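Long-range contacts in beta-ketoacyl-[acyl-carrier-protein] synthase FabY (Pseudomonas aeruginosa, PDB 4CW4), which catalyses the condensation of acetyl-CoA with malonyl-acyl carrier protein, giving the acetoacetyl primer that starts fatty acid synthesis: residues A[31-35]-A[86-90]; A[50-55]-A[174-178]; A[285-290]-A[479-484]; A[291-297]-A[389-394]. All coordinates share one frame; numbering follows the deposited sequence.

Contact 1 of 4, residues A[31-35]-A[86-90]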
# COMPACT_ATOMS: atom_id res chain seq x y z
N ARG A 31 1.28 4.68 30.34
CA ARG A 31 0.93 4.69 31.75
C ARG A 31 -0.29 3.83 32.04
O ARG A 31 -0.35 3.17 33.07
CB ARG A 31 0.71 6.11 32.25
CG ARG A 31 1.99 6.88 32.50
CD ARG A 31 1.63 8.23 33.09
NE ARG A 31 1.69 9.26 32.09
CZ ARG A 31 1.38 10.54 32.31
NH1 ARG A 31 0.82 10.92 33.45
NH2 ARG A 31 1.57 11.42 31.35
N ARG A 32 -1.29 3.85 31.16
CA ARG A 32 -2.44 2.96 31.35
C ARG A 32 -1.97 1.50 31.38
O ARG A 32 -2.47 0.69 32.18
CB ARG A 32 -3.49 3.15 30.26
CG ARG A 32 -4.54 2.02 30.17
CD ARG A 32 -5.41 1.97 31.39
NE ARG A 32 -6.35 0.86 31.37
CZ ARG A 32 -6.16 -0.32 31.96
NH1 ARG A 32 -5.02 -0.58 32.59
NH2 ARG A 32 -7.10 -1.26 31.89
N MET A 33 -1.04 1.14 30.50
CA MET A 33 -0.59 -0.23 30.45
C MET A 33 0.15 -0.64 31.74
O MET A 33 0.01 -1.78 32.17
CB MET A 33 0.25 -0.48 29.20
CG MET A 33 -0.58 -0.32 27.94
SD MET A 33 0.23 -0.78 26.40
CE MET A 33 0.97 0.78 25.92
N VAL A 34 0.90 0.28 32.35
CA VAL A 34 1.60 -0.03 33.60
C VAL A 34 1.02 0.75 34.78
O VAL A 34 1.74 1.14 35.69
CB VAL A 34 3.12 0.21 33.47
CG1 VAL A 34 3.70 -0.71 32.40
CG2 VAL A 34 3.43 1.68 33.17
N ILE A 35 -0.30 0.89 34.79
CA ILE A 35 -0.94 1.89 35.64
C ILE A 35 -0.68 1.63 37.12
O ILE A 35 -0.45 2.56 37.90
CB ILE A 35 -2.44 1.99 35.32
CG1 ILE A 35 -3.05 3.25 35.92
CG2 ILE A 35 -3.19 0.72 35.74
CD1 ILE A 35 -2.74 4.52 35.17
N PHE A 86 -10.83 0.99 33.68
CA PHE A 86 -10.05 -0.20 33.37
C PHE A 86 -10.84 -1.18 32.53
O PHE A 86 -10.31 -1.77 31.59
CB PHE A 86 -9.56 -0.90 34.63
CG PHE A 86 -8.56 -0.09 35.46
CD1 PHE A 86 -7.78 0.89 34.90
CD2 PHE A 86 -8.42 -0.35 36.80
CE1 PHE A 86 -6.88 1.61 35.65
CE2 PHE A 86 -7.52 0.36 37.58
CZ PHE A 86 -6.76 1.34 37.01
N ALA A 87 -12.12 -1.33 32.85
CA ALA A 87 -12.98 -2.26 32.14
C ALA A 87 -13.30 -1.81 30.71
O ALA A 87 -13.68 -2.63 29.88
CB ALA A 87 -14.27 -2.51 32.93
N SER A 88 -13.18 -0.51 30.45
CA SER A 88 -13.55 0.09 29.17
C SER A 88 -12.34 0.57 28.35
O SER A 88 -12.47 1.41 27.44
CB SER A 88 -14.50 1.26 29.40
OG SER A 88 -15.75 0.80 29.89
N THR A 89 -11.18 0.01 28.67
CA THR A 89 -9.96 0.21 27.92
C THR A 89 -9.33 -1.16 27.67
O THR A 89 -9.74 -2.16 28.25
CB THR A 89 -8.97 1.10 28.68
OG1 THR A 89 -8.83 0.64 30.03
CG2 THR A 89 -9.43 2.56 28.67
N LEU A 90 -8.32 -1.18 26.80
CA LEU A 90 -7.54 -2.37 26.46
C LEU A 90 -8.37 -3.40 25.70
O LEU A 90 -9.52 -3.13 25.31
CB LEU A 90 -6.86 -2.96 27.70
CG LEU A 90 -5.94 -2.01 28.48
CD1 LEU A 90 -5.18 -2.78 29.52
CD2 LEU A 90 -4.98 -1.24 27.57
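T89 OG1 is gripped from the side by two nitrogens of one arginine: R32 NE reaches it at 2.8 Å in a fairly straight bond (161°), while R32 NH2 adds a longer, more bent one at 3.2 Å. Both bonds lie in the guanidinium plane, so the hydroxyl oxygen sits squarely at the NE edge of the group. Since T89 OG1 also bonds to I85 O, in the last turn of helix 74-87, three polar atoms surround it. R32 NH2 has a second acceptor, F86 O at 3.3 Å, which it meets on a lone pair in the carbonyl plane.

R32 comes off the end of helix 28-33 with CG anti to its backbone N (chi1 165°), and a bend at chi2 carries the guanidinium across to the C-terminal end of helix 74-87. The contact is thus an arginine laid over the place where that helix runs out, S88 being the first residue to leave helical geometry. A carbonyl at a helix C-terminus would be expected to favour the positive charge held there.

The flat group is also sandwiched. F86 CD1 stands over its centre, 3.6 Å from R32 CZ, with ring and guanidinium planes 46° apart, so this is no parallel stack. Against the opposite face lies L90, whose CD1 approaches R32 NH2 to 3.4 Å, nearer the rim. Farther along the F86 ring, I35 CG2 packs on CE1 at 3.8 Å. Helix 40-53 flanks the pair, L50 touching R32 and L47 touching F86.

Contact 2 of 4, residues A[50-55]-A[174-178]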
# COMPACT_ATOMS: atom_id res chain seq x y z
N LEU A 50 -8.24 9.97 30.87
CA LEU A 50 -9.10 8.92 30.32
C LEU A 50 -10.56 9.19 30.67
O LEU A 50 -11.43 9.05 29.82
CB LEU A 50 -8.69 7.55 30.86
CG LEU A 50 -7.49 6.94 30.15
CD1 LEU A 50 -6.91 5.76 30.94
CD2 LEU A 50 -7.88 6.49 28.74
N ALA A 51 -10.82 9.56 31.92
CA ALA A 51 -12.20 9.84 32.33
C ALA A 51 -12.83 10.94 31.46
O ALA A 51 -14.01 10.86 31.12
CB ALA A 51 -12.25 10.22 33.82
N VAL A 52 -12.06 11.97 31.11
CA VAL A 52 -12.58 13.04 30.27
C VAL A 52 -12.82 12.52 28.86
O VAL A 52 -13.87 12.77 28.25
CB VAL A 52 -11.62 14.25 30.24
CG1 VAL A 52 -12.05 15.27 29.18
CG2 VAL A 52 -11.57 14.90 31.61
N MET A 53 -11.84 11.78 28.32
CA MET A 53 -11.95 11.21 26.98
C MET A 53 -13.19 10.34 26.84
O MET A 53 -13.84 10.31 25.78
CB MET A 53 -10.74 10.32 26.65
CG MET A 53 -9.51 11.06 26.21
SD MET A 53 -8.05 10.00 26.13
CE MET A 53 -8.45 8.97 24.72
N MET A 54 -13.48 9.60 27.91
CA MET A 54 -14.54 8.59 27.92
C MET A 54 -15.89 9.19 28.33
O MET A 54 -16.90 8.47 28.37
CB MET A 54 -14.14 7.47 28.89
CG MET A 54 -12.87 6.73 28.42
SD MET A 54 -12.09 5.65 29.62
CE MET A 54 -13.18 4.24 29.57
N LYS A 55 -15.92 10.48 28.61
CA LYS A 55 -17.13 11.20 29.02
C LYS A 55 -17.68 10.73 30.36
O LYS A 55 -18.88 10.86 30.62
CB LYS A 55 -18.23 11.09 27.97
CG LYS A 55 -17.79 11.23 26.52
CD LYS A 55 -17.46 12.65 26.15
CE LYS A 55 -17.60 12.84 24.63
NZ LYS A 55 -16.94 14.09 24.19
N PRO A 174 -10.80 3.69 23.91
CA PRO A 174 -11.56 3.80 25.15
C PRO A 174 -13.05 4.14 24.93
O PRO A 174 -13.38 5.05 24.16
CB PRO A 174 -10.84 4.91 25.91
CG PRO A 174 -9.42 4.84 25.41
CD PRO A 174 -9.57 4.51 23.95
N THR A 175 -13.92 3.41 25.62
CA THR A 175 -15.35 3.56 25.38
C THR A 175 -15.78 4.98 25.67
O THR A 175 -15.53 5.51 26.77
CB THR A 175 -16.14 2.61 26.26
OG1 THR A 175 -15.65 1.28 26.09
CG2 THR A 175 -17.64 2.68 25.93
N GLY A 176 -16.43 5.60 24.69
CA GLY A 176 -16.90 6.96 24.84
C GLY A 176 -16.09 7.98 24.06
O GLY A 176 -16.59 9.06 23.75
N PHE A 177 -14.86 7.63 23.72
CA PHE A 177 -14.02 8.48 22.91
C PHE A 177 -14.35 8.27 21.44
O PHE A 177 -14.30 7.14 20.95
CB PHE A 177 -12.55 8.15 23.16
CG PHE A 177 -11.59 9.04 22.42
CD1 PHE A 177 -11.53 10.40 22.67
CD2 PHE A 177 -10.77 8.52 21.45
CE1 PHE A 177 -10.63 11.22 21.99
CE2 PHE A 177 -9.88 9.32 20.76
CZ PHE A 177 -9.81 10.66 21.02
N GLU A 178 -14.71 9.34 20.75
CA GLU A 178 -15.17 9.25 19.36
C GLU A 178 -14.41 10.24 18.48
O GLU A 178 -14.75 11.42 18.46
CB GLU A 178 -16.67 9.52 19.27
CG GLU A 178 -17.55 8.49 19.97
CD GLU A 178 -17.83 7.26 19.13
OE1 GLU A 178 -17.18 7.08 18.07
OE2 GLU A 178 -18.73 6.48 19.53
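M54 and G176 bring the two backbones within 4.2 Å of each other, CA to CA, where the end of helix 40-53 meets a type II beta turn running from P174 to F177 and closed by F177 N to P174 O. No hydrogen bond joins the segments; side-chain packing and close-lying carbonyls hold them together. In the conformer described, M53 bends at chi3 (70°), which lays its methyl over the F177 ring: CE stands 3.9 Å from the centroid of F177, only 9° off the normal, a CH-pi contact. M53 SD is farther above the same face, making this a Met-aromatic pair as well. M53 O meets the edge of that ring, in its plane. M54, meanwhile, crosses P174 at about a right angle, with M54 CG 3.7 Å from P174 CB, and M54 CB lies 3.2 Å from T175 O. L50 CD2 closes on P174 CG at 4.0 Å from the preceding helical turn. T175 turns its hydroxyl elsewhere, to E95 and R92. G176, with phi 106°, passes its CA 3.8 Å from M54 O. K55, with positive phi and two bonds back into the last turn, ends the helix in a Schellman motif, and the beta turn packs against that helix end.

Contact 3 of 4, residues A[285-290]-A[479-484]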
# COMPACT_ATOMS: atom_id res chain seq x y z
N ALA A 285 2.36 -6.00 5.38
CA ALA A 285 1.47 -6.73 6.28
C ALA A 285 1.63 -6.21 7.73
O ALA A 285 1.64 -5.00 7.95
CB ALA A 285 1.70 -8.24 6.16
N CYS A 286 1.75 -7.10 8.69
CA CYS A 286 1.69 -6.64 10.04
C CYS A 286 3.05 -6.05 10.55
O CYS A 286 3.14 -5.65 11.72
CB CYS A 286 1.06 -7.75 10.90
SG CYS A 286 -0.78 -7.88 10.66
N ALA A 287 4.03 -5.89 9.64
CA ALA A 287 5.28 -5.14 9.89
C ALA A 287 5.29 -3.76 9.24
O ALA A 287 6.30 -3.08 9.23
CB ALA A 287 6.46 -5.94 9.43
N THR A 288 4.14 -3.34 8.72
CA THR A 288 4.04 -2.13 7.92
C THR A 288 4.66 -0.87 8.53
O THR A 288 5.37 -0.13 7.83
CB THR A 288 2.56 -1.90 7.53
OG1 THR A 288 2.20 -2.80 6.48
CG2 THR A 288 2.29 -0.48 7.06
N PHE A 289 4.42 -0.59 9.81
CA PHE A 289 4.96 0.67 10.32
C PHE A 289 6.48 0.72 10.20
O PHE A 289 7.02 1.76 9.88
CB PHE A 289 4.51 0.95 11.76
CG PHE A 289 5.31 2.04 12.41
CD1 PHE A 289 5.04 3.37 12.13
CD2 PHE A 289 6.35 1.73 13.26
CE1 PHE A 289 5.77 4.36 12.72
CE2 PHE A 289 7.09 2.73 13.84
CZ PHE A 289 6.81 4.05 13.57
N LEU A 290 7.15 -0.40 10.45
CA LEU A 290 8.59 -0.43 10.32
C LEU A 290 9.03 -0.22 8.86
O LEU A 290 10.08 0.33 8.62
CB LEU A 290 9.18 -1.72 10.91
CG LEU A 290 9.11 -1.86 12.44
CD1 LEU A 290 9.78 -3.15 12.89
CD2 LEU A 290 9.78 -0.67 13.11
N LEU A 479 -2.48 -4.33 13.22
CA LEU A 479 -2.21 -4.59 11.80
C LEU A 479 -1.13 -3.63 11.32
O LEU A 479 -0.00 -3.71 11.81
CB LEU A 479 -3.50 -4.55 10.97
CG LEU A 479 -4.63 -5.50 11.40
CD1 LEU A 479 -5.75 -5.50 10.38
CD2 LEU A 479 -4.14 -6.93 11.66
N ALA A 480 -1.43 -2.71 10.38
CA ALA A 480 -0.39 -1.78 9.93
C ALA A 480 0.28 -1.06 11.10
O ALA A 480 1.49 -0.84 11.09
CB ALA A 480 -0.92 -0.73 8.96
N THR A 481 -0.51 -0.71 12.10
CA THR A 481 -0.03 0.17 13.16
C THR A 481 0.67 -0.60 14.27
O THR A 481 1.16 -0.01 15.22
CB THR A 481 -1.23 0.96 13.72
OG1 THR A 481 -1.98 1.46 12.61
CG2 THR A 481 -0.80 2.13 14.60
N ALA A 482 0.73 -1.92 14.14
CA ALA A 482 1.20 -2.75 15.25
C ALA A 482 2.59 -2.33 15.76
O ALA A 482 2.81 -2.20 16.95
CB ALA A 482 1.22 -4.20 14.86
N SER A 483 3.54 -2.15 14.86
CA SER A 483 4.89 -1.83 15.29
C SER A 483 5.05 -0.38 15.72
O SER A 483 6.02 -0.06 16.37
CB SER A 483 5.94 -2.27 14.27
OG SER A 483 5.68 -1.78 12.96
N ALA A 484 4.09 0.48 15.40
CA ALA A 484 4.04 1.81 16.00
C ALA A 484 3.57 1.73 17.46
O ALA A 484 4.10 2.40 18.32
CB ALA A 484 3.13 2.75 15.20
O HOH W 1 3.24 -2.80 12.05
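F289 swings its ring across to the other segment because CG lies anti to the backbone N (chi1 166°), while S483, in the conformer described, puts OG between its own N and carbonyl carbon (chi1 53°), facing back toward F289 and L290. The ring lands on A484: CB stands 3.7 Å from the centroid of F289 and 15° off its normal, a CH-pi contact offset toward the rim. S483 OG lies in the plane of the same ring, at its edge, 3.2 Å from F289 CB. It also takes a weak, bent bond from L290 N, and L290 CG packs beside it.

A water links the two backbones. It accepts from S483 N at 2.9 Å and can donate to C286 O and A480 O, the latter at 2.8 Å, though other acceptors nearby compete for its two protons. F289 N makes a weak, bent bond to A480 O. Near the start of the helix, T288 OG1 turns back to A285 O at 2.7 Å, and T288 CG2 rests on A480 CB.

C286, the probable active-site cysteine, packs SG against L479 CD2 at 3.6 Å in the conformer described. H477, a predicted active-site residue, touches it, about 3 Å away between side chains, while H439 is about 5 Å off, consistent with the Cys-His-His site of the KAS I/II ketosynthases. Helices 288-301 and 482-496 meet by their N-terminal ends in the core of the thiolase-like fold, between strand 307-314, which touches T288 and F289, and strands 532-539 and 543-550, which touch L290.

Contact 4 of 4, residues A[291-297]-A[389-394]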
# COMPACT_ATOMS: atom_id res chain seq x y z
N TYR A 291 8.23 -0.68 7.90
CA TYR A 291 8.53 -0.39 6.51
C TYR A 291 8.46 1.12 6.21
O TYR A 291 9.34 1.68 5.53
CB TYR A 291 7.58 -1.16 5.58
CG TYR A 291 7.80 -2.66 5.45
CD1 TYR A 291 8.10 -3.45 6.53
CD2 TYR A 291 7.67 -3.27 4.23
CE1 TYR A 291 8.29 -4.82 6.39
CE2 TYR A 291 7.85 -4.63 4.08
CZ TYR A 291 8.16 -5.40 5.17
OH TYR A 291 8.35 -6.76 5.05
N ASN A 292 7.44 1.79 6.74
CA ASN A 292 7.36 3.24 6.62
C ASN A 292 8.55 3.89 7.35
O ASN A 292 9.12 4.88 6.89
CB ASN A 292 6.04 3.76 7.20
CG ASN A 292 4.87 3.63 6.25
OD1 ASN A 292 5.03 3.65 5.03
ND2 ASN A 292 3.68 3.52 6.82
N LEU A 293 8.92 3.34 8.50
CA LEU A 293 10.00 3.91 9.30
C LEU A 293 11.35 3.76 8.58
O LEU A 293 12.18 4.65 8.64
CB LEU A 293 10.05 3.29 10.70
CG LEU A 293 11.01 3.90 11.72
CD1 LEU A 293 10.66 5.34 11.97
CD2 LEU A 293 10.99 3.12 13.03
N GLN A 294 11.54 2.65 7.85
CA GLN A 294 12.76 2.48 7.09
C GLN A 294 12.90 3.60 6.06
O GLN A 294 13.99 4.19 5.88
CB GLN A 294 12.81 1.12 6.40
CG GLN A 294 14.18 0.83 5.78
CD GLN A 294 14.20 -0.44 4.97
OE1 GLN A 294 13.57 -0.51 3.91
NE2 GLN A 294 14.91 -1.46 5.46
N LYS A 295 11.81 3.87 5.35
CA LYS A 295 11.81 4.97 4.40
C LYS A 295 12.10 6.30 5.10
O LYS A 295 12.88 7.12 4.60
CB LYS A 295 10.47 4.99 3.67
CG LYS A 295 10.31 6.08 2.62
CD LYS A 295 10.97 5.73 1.32
CE LYS A 295 10.93 6.93 0.39
NZ LYS A 295 11.54 6.66 -0.93
N GLY A 296 11.51 6.52 6.27
CA GLY A 296 11.75 7.75 7.00
C GLY A 296 13.20 7.94 7.39
O GLY A 296 13.72 9.04 7.26
N ILE A 297 13.83 6.88 7.88
CA ILE A 297 15.23 6.95 8.27
C ILE A 297 16.06 7.22 7.04
O ILE A 297 16.97 8.06 7.05
CB ILE A 297 15.69 5.60 8.89
CG1 ILE A 297 15.02 5.38 10.25
CG2 ILE A 297 17.22 5.54 9.01
CD1 ILE A 297 15.14 3.92 10.67
N VAL A 389 16.21 6.80 16.03
CA VAL A 389 16.04 5.58 15.30
C VAL A 389 17.16 5.47 14.26
O VAL A 389 17.31 6.36 13.43
CB VAL A 389 14.67 5.50 14.63
CG1 VAL A 389 14.59 4.22 13.87
CG2 VAL A 389 13.57 5.52 15.67
N THR A 390 17.93 4.39 14.32
CA THR A 390 19.16 4.27 13.54
C THR A 390 19.05 3.31 12.37
O THR A 390 19.78 3.45 11.39
CB THR A 390 20.35 3.87 14.42
OG1 THR A 390 19.98 2.78 15.24
CG2 THR A 390 20.79 5.03 15.30
N ASP A 391 18.16 2.33 12.44
CA ASP A 391 18.05 1.35 11.38
C ASP A 391 16.74 0.61 11.49
O ASP A 391 16.23 0.39 12.60
CB ASP A 391 19.16 0.30 11.46
CG ASP A 391 20.42 0.68 10.68
OD1 ASP A 391 20.36 0.97 9.45
OD2 ASP A 391 21.49 0.68 11.32
N VAL A 392 16.26 0.19 10.33
CA VAL A 392 15.26 -0.86 10.21
C VAL A 392 15.73 -1.82 9.15
O VAL A 392 16.11 -1.40 8.05
CB VAL A 392 13.88 -0.29 9.79
CG1 VAL A 392 12.89 -1.42 9.44
CG2 VAL A 392 13.30 0.60 10.90
N PHE A 393 15.71 -3.09 9.48
CA PHE A 393 16.06 -4.14 8.54
C PHE A 393 14.84 -4.98 8.20
O PHE A 393 14.05 -5.35 9.07
CB PHE A 393 17.18 -5.00 9.10
CG PHE A 393 18.45 -4.21 9.30
CD1 PHE A 393 19.19 -3.77 8.22
CD2 PHE A 393 18.87 -3.88 10.57
CE1 PHE A 393 20.34 -3.01 8.42
CE2 PHE A 393 20.01 -3.13 10.77
CZ PHE A 393 20.75 -2.71 9.70
N ILE A 394 14.70 -5.25 6.90
CA ILE A 394 13.57 -5.94 6.34
C ILE A 394 14.09 -7.09 5.48
O ILE A 394 14.94 -6.89 4.62
CB ILE A 394 12.75 -4.99 5.45
CG1 ILE A 394 12.08 -3.91 6.32
CG2 ILE A 394 11.71 -5.75 4.64
CD1 ILE A 394 11.45 -2.74 5.53
O HOH W 2 16.28 -4.05 4.78
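V389, V392, L293 and I297 make the apolar centre, where I297 CD1 presses on V389 CG1 at 3.3 Å, tighter than usual van der Waals contact. With I297 CG1 anti to its carbonyl carbon, CD1 reaches V392 CG2 as well, at 3.8 Å. L293 meets V389 tip to tip, CD2 to CG1, and crosses V392 at about a right angle.

Next along the helix, Q294 lays CB against V392 CB, and toward the end of the strand Y291 takes I394 over its ring. I394 CD1 is 3.7 Å from the centroid of Y291, 18° off the normal, a CH-pi contact offset toward the rim, while I394 CG2 lies 3.5 Å from Y291 OH. Both residues also pack on T279 of the second subunit. This is a helix packed on a strand of the thiolase-like fold: the 291-297 part of helix 288-301, which follows the probable active-site cysteine C286, crosses strand residues 389-394 at -131°, the segment axes 7.7 Å apart at closest approach. Strand 543-550 pairs with that strand, and its A545 touches both Y291 and I394.

The polar edge belongs to Q294. Its extended chain carries NE2 to V392 O, 2.9 Å away in a nearly straight bond (169°); the donor stands above the carbonyl plane, although V392 O lies in the amide's own plane. NE2 also donates to a water, 3.0 Å away, that accepts from I394 N and so bridges helix and strand. Q294 OE1 turns to K295 of the second subunit, and D391 forms a salt bridge with R633 of that subunit.

In the fold
Contacts 1 and 2 adjoin, with centres 12 Å apart: the backbone of S88 probably bonds to that of T175 (O to N 3.1 Å) and T89 packs on P174, so the ends of helices 28-33, 40-53 and 74-87 and the turn at 174-178 lie together. Contacts 3 and 4 make a second pair, also 12 Å between centres, sharing helix 288-301; L290 O touches V392 CG1. Contact 3 holds C286, the probable active-site cysteine, whereas contact 4 leads from there to the dimer interface, with Y291 about 9 Å from C286 between side chains. Contact 1 comes within about 8 Å of contact 3 at the nearest atoms; contacts 2 and 4 lie on opposite sides of the chain's centre, with centres about 33 Å apart.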